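Local coordinates for protein streptomycin 3''-adenylyltransferase (Enterococcus faecalis, PDB 6SXJ) that transfers an adenylyl group from ATP to the 9-hydroxyl of spectinomycin and so mediates bacterial resistance to that antibiotic, though not to streptomycin, at residues G29-G34 with N141-G146; D48-V53 with E86-I91. All coordinates share one frame; numbering follows the deposited sequence.

In the fold
Both contacts belong to one mixed sheet, in which the strands run in the order 125-126, 103-108, 85-91, 47-53, 27-33, 142-144. Contact 2 pairs 85-91 with 47-53 in its interior, while contact 1 adds 142-144 to the flank of 27-33 as an outermost strand. Their centres lie about 9 Å apart, and the middle strands 27-33 and 47-53 are themselves antiparallel neighbours, so the two contacts are continuous. Along the chain, contact 2 is nested inside the loop that contact 1 closes. Both strands of contact 2 belong to the nucleotidyltransferase domain, and a strand following helix 130-139 returns much later in the sequence to complete the sheet's border.

Contact 1 (G29-G34 with N141-G146); sequences GTYMFG and NKRIYG
T30 and M32 pair with the strand of K142 and I144 in an antiparallel ladder broken by a classic beta bulge, at the border of the nucleotidyltransferase sheet. The strand axes approach to 4.7 Å, their directions 143° apart. M32 and K142 form a hydrogen-bonded pair through two backbone bonds, M32 N to K142 O and K142 N to M32 O. At the bulge, I144 and Y145 both face T30. T30 O accepts two bonds, a straighter one from I144 N at 2.9 Å and, longer and more bent, one from Y145 N at 3.3 Å, which arrives in the carbonyl plane on a lone pair. T30 N in turn donates to Y145 O at 2.8 Å. The extra residue shifts the register by one before Y31 meets R143.

On the face shared by T30 and M32, I144 supplies the apolar contact. Its CG1 stands between the backbone N and the carbonyl carbon (chi1 70°), and I144 CG1 comes within 3.2 Å of T30 O, while CD1 beyond it touches both T30 CG2 and M32 CG. The M32 and I144 side chains cross at about a right angle, and helix 8-23 covers this face, meeting T30, M32, I144 and Y145. On the opposite face, that of Y31 and R143, the Y31 ring lies beside the N141 side chain, both pointing the same way, with ring and amide planes 84° apart. Y31 OH bonds to the Y148 carbonyl oxygen, and N141 ND2 to that of A137, which joins N141 back to helix 130-139. The aliphatic part of R143 crosses the same ring obliquely, R143 CB 3.7 Å from Y31 CD2 and R143 CG 3.8 Å from Y31 CE2.

Contact 2 (D48-V53 with E86-I91); sequences DFLVVV and ELTIII
F49 and V51 lie opposite L87 and I89 in a parallel ladder, in register from D48-E86 to V53-I91, with axes 27° apart. Five backbone bonds join the strands: F49 and V51 bond through N and O to E86, T88 and I90, and V53 N adds a last bond to I90 O. Packing is close on the face of F49, V51 and V53: L87 CD1 touches both F49 CB, at 3.7 Å, and V51 CG2, while I89 CG2 meets V53 CG2, also at 3.7 Å. With CG1 of V53 anti to the carbonyl carbon (chi1 -67°), CG2 falls between the backbone N and that carbon, and V53 CG2 comes 3.4 Å from I90 O. On the other face, V52 CG2 rests against I90 CG1, and helix 130-139 covers L50, T88 and I90; a water between the strands donates to F49 O and shares a hydrogen bond with T88 OG1. The partly exposed end is looser. There D48 and E86 lie side by side, carboxylate planes 77° apart, the like-charged D48 OD1 and E86 OE2 separated by 4.1 Å. With helix 59-69 between its strands, this is the beta-alpha-beta unit of the nucleotidyltransferase fold.

Contact 1 (G29-G34 with N141-G146)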
ATOM      1  N   GLY A  29      -9.312 -15.054   7.189  1.00 52.29           N
ATOM      2  CA  GLY A  29      -8.776 -14.119   8.154  1.00 43.53           C
ATOM      3  C   GLY A  29      -8.862 -12.698   7.641  1.00 54.34           C
ATOM      4  O   GLY A  29      -8.803 -12.453   6.434  1.00 47.37           O
ATOM      5  N   THR A  30      -8.981 -11.769   8.583  1.00 43.45           N
ATOM      6  CA  THR A  30      -8.962 -10.339   8.292  1.00 52.55           C
ATOM      7  C   THR A  30      -7.850  -9.717   9.121  1.00 56.80           C
ATOM      8  O   THR A  30      -7.882  -9.781  10.353  1.00 51.36           O
ATOM      9  CB  THR A  30     -10.307  -9.682   8.608  1.00 48.41           C
ATOM     10  OG1 THR A  30     -11.376 -10.483   8.089  1.00 53.27           O
ATOM     11  CG2 THR A  30     -10.375  -8.309   7.978  1.00 51.42           C
ATOM     12  N   TYR A  31      -6.866  -9.125   8.448  1.00 48.33           N
ATOM     13  CA  TYR A  31      -5.722  -8.532   9.124  1.00 40.99           C
ATOM     14  C   TYR A  31      -5.564  -7.085   8.688  1.00 49.61           C
ATOM     15  O   TYR A  31      -5.871  -6.728   7.550  1.00 51.93           O
ATOM     16  CB  TYR A  31      -4.429  -9.317   8.831  1.00 44.96           C
ATOM     17  CG  TYR A  31      -4.597 -10.808   8.999  1.00 52.60           C
ATOM     18  CD1 TYR A  31      -5.102 -11.584   7.971  1.00 42.36           C
ATOM     19  CD2 TYR A  31      -4.285 -11.433  10.202  1.00 48.05           C
ATOM     20  CE1 TYR A  31      -5.282 -12.938   8.125  1.00 52.18           C
ATOM     21  CE2 TYR A  31      -4.458 -12.797  10.360  1.00 48.58           C
ATOM     22  CZ  TYR A  31      -4.957 -13.543   9.321  1.00 48.32           C
ATOM     23  OH  TYR A  31      -5.139 -14.901   9.469  1.00 49.62           O
ATOM     24  N   MET A  32      -5.079  -6.257   9.605  1.00 43.24           N
ATOM     25  CA  MET A  32      -4.651  -4.906   9.291  1.00 39.06           C
ATOM     26  C   MET A  32      -3.134  -4.829   9.406  1.00 42.99           C
ATOM     27  O   MET A  32      -2.515  -5.543  10.199  1.00 60.01           O
ATOM     28  CB  MET A  32      -5.320  -3.888  10.205  1.00 36.21           C
ATOM     29  CG  MET A  32      -6.820  -4.042  10.308  1.00 55.12           C
ATOM     30  SD  MET A  32      -7.643  -2.504  10.840  1.00 62.76           S
ATOM     31  CE  MET A  32      -6.921  -2.124  12.345  1.00 64.40           C
ATOM     32  N   PHE A  33      -2.531  -3.985   8.581  1.00 47.80           N
ATOM     33  CA  PHE A  33      -1.083  -3.841   8.555  1.00 46.11           C
ATOM     34  C   PHE A  33      -0.737  -2.411   8.159  1.00 40.31           C
ATOM     35  O   PHE A  33      -1.619  -1.571   7.952  1.00 48.48           O
ATOM     36  CB  PHE A  33      -0.453  -4.850   7.590  1.00 48.32           C
ATOM     37  CG  PHE A  33      -0.804  -4.604   6.146  1.00 46.28           C
ATOM     38  CD1 PHE A  33      -2.020  -5.024   5.635  1.00 45.17           C
ATOM     39  CD2 PHE A  33       0.083  -3.959   5.303  1.00 54.23           C
ATOM     40  CE1 PHE A  33      -2.350  -4.808   4.316  1.00 52.08           C
ATOM     41  CE2 PHE A  33      -0.240  -3.737   3.963  1.00 58.44           C
ATOM     42  CZ  PHE A  33      -1.457  -4.164   3.470  1.00 55.86           C
ATOM     43  N   GLY A  34       0.555  -2.129   8.081  1.00 51.61           N
ATOM     44  CA  GLY A  34       1.004  -0.851   7.576  1.00 59.83           C
ATOM     45  C   GLY A  34       1.254   0.175   8.664  1.00 57.19           C
ATOM     46  O   GLY A  34       1.358  -0.128   9.858  1.00 63.26           O
ATOM     47  N   ASN A 141       1.397  -7.446  11.931  1.00 53.81           N
ATOM     48  CA  ASN A 141       0.007  -7.280  11.553  1.00 52.14           C
ATOM     49  C   ASN A 141      -0.853  -7.353  12.804  1.00 50.75           C
ATOM     50  O   ASN A 141      -0.396  -7.762  13.877  1.00 56.73           O
ATOM     51  CB  ASN A 141      -0.422  -8.354  10.552  1.00 51.92           C
ATOM     52  CG  ASN A 141      -0.421  -9.745  11.162  1.00 49.11           C
ATOM     53  OD1 ASN A 141      -1.355 -10.123  11.858  1.00 55.00           O
ATOM     54  ND2 ASN A 141       0.633 -10.506  10.908  1.00 49.28           N
ATOM     55  N   LYS A 142      -2.122  -6.977  12.653  1.00 50.78           N
ATOM     56  CA  LYS A 142      -3.128  -7.155  13.695  1.00 50.82           C
ATOM     57  C   LYS A 142      -4.244  -8.028  13.144  1.00 48.66           C
ATOM     58  O   LYS A 142      -4.919  -7.643  12.183  1.00 50.55           O
ATOM     59  CB  LYS A 142      -3.684  -5.811  14.170  1.00 49.58           C
ATOM     60  CG  LYS A 142      -4.843  -5.923  15.161  1.00 52.81           C
ATOM     61  CD  LYS A 142      -4.794  -4.800  16.199  1.00 72.46           C
ATOM     62  CE  LYS A 142      -6.037  -4.779  17.086  1.00 75.37           C
ATOM     63  NZ  LYS A 142      -6.225  -6.060  17.827  1.00 69.24           N
ATOM     64  N   ARG A 143      -4.425  -9.207  13.739  1.00 43.49           N
ATOM     65  CA  ARG A 143      -5.530 -10.084  13.370  1.00 49.37           C
ATOM     66  C   ARG A 143      -6.813  -9.570  14.014  1.00 50.87           C
ATOM     67  O   ARG A 143      -6.888  -9.439  15.242  1.00 55.27           O
ATOM     68  CB  ARG A 143      -5.251 -11.522  13.806  1.00 54.90           C
ATOM     69  CG  ARG A 143      -6.430 -12.482  13.587  1.00 48.83           C
ATOM     70  CD  ARG A 143      -6.074 -13.884  14.026  1.00 50.05           C
ATOM     71  NE  ARG A 143      -5.577 -13.853  15.392  1.00 54.55           N
ATOM     72  CZ  ARG A 143      -6.363 -13.778  16.460  1.00 54.95           C
ATOM     73  NH1 ARG A 143      -7.686 -13.760  16.310  1.00 47.34           N
ATOM     74  NH2 ARG A 143      -5.830 -13.724  17.669  1.00 63.92           N
ATOM     75  N   ILE A 144      -7.816  -9.269  13.189  1.00 47.82           N
ATOM     76  CA  ILE A 144      -9.117  -8.829  13.672  1.00 46.34           C
ATOM     77  C   ILE A 144     -10.217  -9.826  13.360  1.00 48.05           C
ATOM     78  O   ILE A 144     -11.371  -9.603  13.746  1.00 52.85           O
ATOM     79  CB  ILE A 144      -9.485  -7.439  13.120  1.00 43.95           C
ATOM     80  CG1 ILE A 144      -9.780  -7.490  11.624  1.00 59.52           C
ATOM     81  CG2 ILE A 144      -8.357  -6.451  13.374  1.00 47.25           C
ATOM     82  CD1 ILE A 144      -9.921  -6.108  10.992  1.00 53.83           C
ATOM     83  N   TYR A 145      -9.907 -10.903  12.647  1.00 56.04           N
ATOM     84  CA  TYR A 145     -10.840 -12.010  12.509  1.00 49.88           C
ATOM     85  C   TYR A 145     -10.080 -13.202  11.963  1.00 61.27           C
ATOM     86  O   TYR A 145      -9.192 -13.041  11.118  1.00 53.16           O
ATOM     87  CB  TYR A 145     -12.010 -11.679  11.578  1.00 52.91           C
ATOM     88  CG  TYR A 145     -12.880 -12.886  11.321  1.00 51.41           C
ATOM     89  CD1 TYR A 145     -13.819 -13.298  12.253  1.00 60.51           C
ATOM     90  CD2 TYR A 145     -12.747 -13.631  10.158  1.00 61.39           C
ATOM     91  CE1 TYR A 145     -14.610 -14.401  12.031  1.00 63.21           C
ATOM     92  CE2 TYR A 145     -13.537 -14.744   9.928  1.00 62.22           C
ATOM     93  CZ  TYR A 145     -14.464 -15.125  10.874  1.00 64.15           C
ATOM     94  OH  TYR A 145     -15.263 -16.224  10.672  1.00 63.92           O
ATOM     95  N   GLY A 146     -10.443 -14.393  12.433  1.00 54.62           N
ATOM     96  CA  GLY A 146      -9.874 -15.610  11.888  1.00 54.86           C
ATOM     97  C   GLY A 146      -9.255 -16.482  12.958  1.00 59.60           C
ATOM     98  O   GLY A 146      -8.908 -15.994  14.037  1.00 51.64           O
TER

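Contact 2 (D48-V53 with E86-I91)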
ATOM      1  N   ASP A  48      -5.260  -0.113   6.286  1.00 46.49           N
ATOM      2  CA  ASP A  48      -4.786  -1.092   5.315  1.00 47.55           C
ATOM      3  C   ASP A  48      -5.200  -2.484   5.770  1.00 47.58           C
ATOM      4  O   ASP A  48      -4.794  -2.934   6.848  1.00 40.32           O
ATOM      5  CB  ASP A  48      -3.267  -1.023   5.164  1.00 46.28           C
ATOM      6  CG  ASP A  48      -2.783   0.320   4.641  1.00 54.75           C
ATOM      7  OD1 ASP A  48      -3.049   0.622   3.459  1.00 56.19           O
ATOM      8  OD2 ASP A  48      -2.122   1.065   5.404  1.00 52.68           O
ATOM      9  N   PHE A  49      -5.971  -3.178   4.936  1.00 46.35           N
ATOM     10  CA  PHE A  49      -6.484  -4.497   5.271  1.00 44.20           C
ATOM     11  C   PHE A  49      -5.936  -5.539   4.309  1.00 52.49           C
ATOM     12  O   PHE A  49      -5.965  -5.342   3.086  1.00 44.68           O
ATOM     13  CB  PHE A  49      -8.013  -4.522   5.224  1.00 48.43           C
ATOM     14  CG  PHE A  49      -8.669  -3.633   6.224  1.00 44.58           C
ATOM     15  CD1 PHE A  49      -9.002  -2.328   5.903  1.00 29.01           C
ATOM     16  CD2 PHE A  49      -8.989  -4.108   7.479  1.00 52.22           C
ATOM     17  CE1 PHE A  49      -9.633  -1.521   6.806  1.00 50.84           C
ATOM     18  CE2 PHE A  49      -9.601  -3.300   8.393  1.00 38.25           C
ATOM     19  CZ  PHE A  49      -9.923  -1.999   8.064  1.00 45.25           C
ATOM     20  N   LEU A  50      -5.465  -6.654   4.863  1.00 44.11           N
ATOM     21  CA  LEU A  50      -5.172  -7.862   4.104  1.00 43.01           C
ATOM     22  C   LEU A  50      -6.189  -8.925   4.490  1.00 54.92           C
ATOM     23  O   LEU A  50      -6.379  -9.206   5.684  1.00 49.35           O
ATOM     24  CB  LEU A  50      -3.754  -8.368   4.369  1.00 42.65           C
ATOM     25  CG  LEU A  50      -3.296  -9.547   3.511  1.00 48.75           C
ATOM     26  CD1 LEU A  50      -3.091  -9.104   2.086  1.00 46.92           C
ATOM     27  CD2 LEU A  50      -2.018 -10.121   4.076  1.00 47.57           C
ATOM     28  N   VAL A  51      -6.858  -9.490   3.489  1.00 47.61           N
ATOM     29  CA  VAL A  51      -7.910 -10.479   3.689  1.00 44.84           C
ATOM     30  C   VAL A  51      -7.527 -11.748   2.945  1.00 59.69           C
ATOM     31  O   VAL A  51      -7.063 -11.694   1.799  1.00 52.39           O
ATOM     32  CB  VAL A  51      -9.276  -9.950   3.205  1.00 44.86           C
ATOM     33  CG1 VAL A  51     -10.348 -11.026   3.338  1.00 51.24           C
ATOM     34  CG2 VAL A  51      -9.668  -8.700   3.966  1.00 44.90           C
ATOM     35  N   VAL A  52      -7.721 -12.890   3.592  1.00 54.31           N
ATOM     36  CA  VAL A  52      -7.361 -14.184   3.029  1.00 48.17           C
ATOM     37  C   VAL A  52      -8.618 -15.031   2.917  1.00 55.71           C
ATOM     38  O   VAL A  52      -9.402 -15.122   3.870  1.00 59.19           O
ATOM     39  CB  VAL A  52      -6.299 -14.903   3.878  1.00 52.45           C
ATOM     40  CG1 VAL A  52      -5.925 -16.233   3.233  1.00 62.60           C
ATOM     41  CG2 VAL A  52      -5.071 -14.023   4.041  1.00 52.81           C
ATOM     42  N   VAL A  53      -8.787 -15.672   1.761  1.00 56.90           N
ATOM     43  CA  VAL A  53      -9.963 -16.462   1.436  1.00 59.27           C
ATOM     44  C   VAL A  53      -9.505 -17.831   0.951  1.00 60.34           C
ATOM     45  O   VAL A  53      -8.327 -18.061   0.681  1.00 61.54           O
ATOM     46  CB  VAL A  53     -10.844 -15.779   0.370  1.00 60.40           C
ATOM     47  CG1 VAL A  53     -11.452 -14.504   0.930  1.00 55.27           C
ATOM     48  CG2 VAL A  53     -10.030 -15.491  -0.889  1.00 61.94           C
ATOM     49  N   GLU A  86      -7.785   0.803   2.185  1.00 44.60           N
ATOM     50  CA  GLU A  86      -7.152  -0.013   1.164  1.00 46.76           C
ATOM     51  C   GLU A  86      -7.297  -1.456   1.611  1.00 48.28           C
ATOM     52  O   GLU A  86      -6.957  -1.788   2.751  1.00 52.05           O
ATOM     53  CB  GLU A  86      -5.685   0.374   1.008  1.00 46.00           C
ATOM     54  CG  GLU A  86      -5.122   0.235  -0.380  1.00 56.31           C
ATOM     55  CD  GLU A  86      -3.764   0.892  -0.470  1.00 45.39           C
ATOM     56  OE1 GLU A  86      -3.699   2.142  -0.414  1.00 49.65           O
ATOM     57  OE2 GLU A  86      -2.761   0.159  -0.555  1.00 44.89           O
ATOM     58  N   LEU A  87      -7.834  -2.301   0.738  1.00 37.32           N
ATOM     59  CA  LEU A  87      -8.102  -3.687   1.094  1.00 43.95           C
ATOM     60  C   LEU A  87      -7.712  -4.606  -0.050  1.00 43.91           C
ATOM     61  O   LEU A  87      -8.212  -4.447  -1.165  1.00 43.18           O
ATOM     62  CB  LEU A  87      -9.581  -3.897   1.431  1.00 33.58           C
ATOM     63  CG  LEU A  87      -9.964  -5.281   1.960  1.00 41.26           C
ATOM     64  CD1 LEU A  87     -10.965  -5.146   3.123  1.00 48.92           C
ATOM     65  CD2 LEU A  87     -10.561  -6.122   0.871  1.00 37.71           C
ATOM     66  N   THR A  88      -6.871  -5.597   0.252  1.00 49.85           N
ATOM     67  CA  THR A  88      -6.413  -6.599  -0.698  1.00 51.02           C
ATOM     68  C   THR A  88      -6.881  -7.977  -0.252  1.00 51.92           C
ATOM     69  O   THR A  88      -6.855  -8.296   0.941  1.00 48.17           O
ATOM     70  CB  THR A  88      -4.884  -6.607  -0.809  1.00 43.64           C
ATOM     71  OG1 THR A  88      -4.428  -5.322  -1.239  1.00 43.07           O
ATOM     72  CG2 THR A  88      -4.428  -7.671  -1.790  1.00 56.77           C
ATOM     73  N   ILE A  89      -7.281  -8.799  -1.218  1.00 44.35           N
ATOM     74  CA  ILE A  89      -7.726 -10.164  -0.970  1.00 49.86           C
ATOM     75  C   ILE A  89      -6.780 -11.109  -1.695  1.00 56.89           C
ATOM     76  O   ILE A  89      -6.528 -10.946  -2.897  1.00 51.80           O
ATOM     77  CB  ILE A  89      -9.178 -10.382  -1.440  1.00 51.47           C
ATOM     78  CG1 ILE A  89     -10.106  -9.354  -0.789  1.00 44.69           C
ATOM     79  CG2 ILE A  89      -9.623 -11.803  -1.136  1.00 54.34           C
ATOM     80  CD1 ILE A  89     -11.563  -9.519  -1.143  1.00 54.66           C
ATOM     81  N   ILE A  90      -6.263 -12.093  -0.968  1.00 46.25           N
ATOM     82  CA  ILE A  90      -5.481 -13.170  -1.554  1.00 47.09           C
ATOM     83  C   ILE A  90      -6.149 -14.498  -1.230  1.00 58.94           C
ATOM     84  O   ILE A  90      -6.837 -14.644  -0.211  1.00 54.98           O
ATOM     85  CB  ILE A  90      -4.020 -13.168  -1.054  1.00 50.61           C
ATOM     86  CG1 ILE A  90      -3.982 -13.122   0.478  1.00 52.10           C
ATOM     87  CG2 ILE A  90      -3.254 -11.997  -1.651  1.00 58.18           C
ATOM     88  CD1 ILE A  90      -2.612 -13.375   1.053  1.00 46.26           C
ATOM     89  N   ILE A  91      -5.949 -15.464  -2.125  1.00 49.91           N
ATOM     90  CA  ILE A  91      -6.351 -16.849  -1.917  1.00 52.60           C
ATOM     91  C   ILE A  91      -5.170 -17.577  -1.305  1.00 60.36           C
ATOM     92  O   ILE A  91      -4.050 -17.492  -1.821  1.00 54.00           O
ATOM     93  CB  ILE A  91      -6.775 -17.509  -3.240  1.00 56.37           C
ATOM     94  CG1 ILE A  91      -7.838 -16.662  -3.930  1.00 55.62           C
ATOM     95  CG2 ILE A  91      -7.288 -18.919  -2.990  1.00 57.79           C
ATOM     96  CD1 ILE A  91      -8.593 -17.386  -5.023  1.00 66.76           C
TER
HETATM   97  O   HOH W   1      -4.256  -3.662   1.271  1.00 45.55           O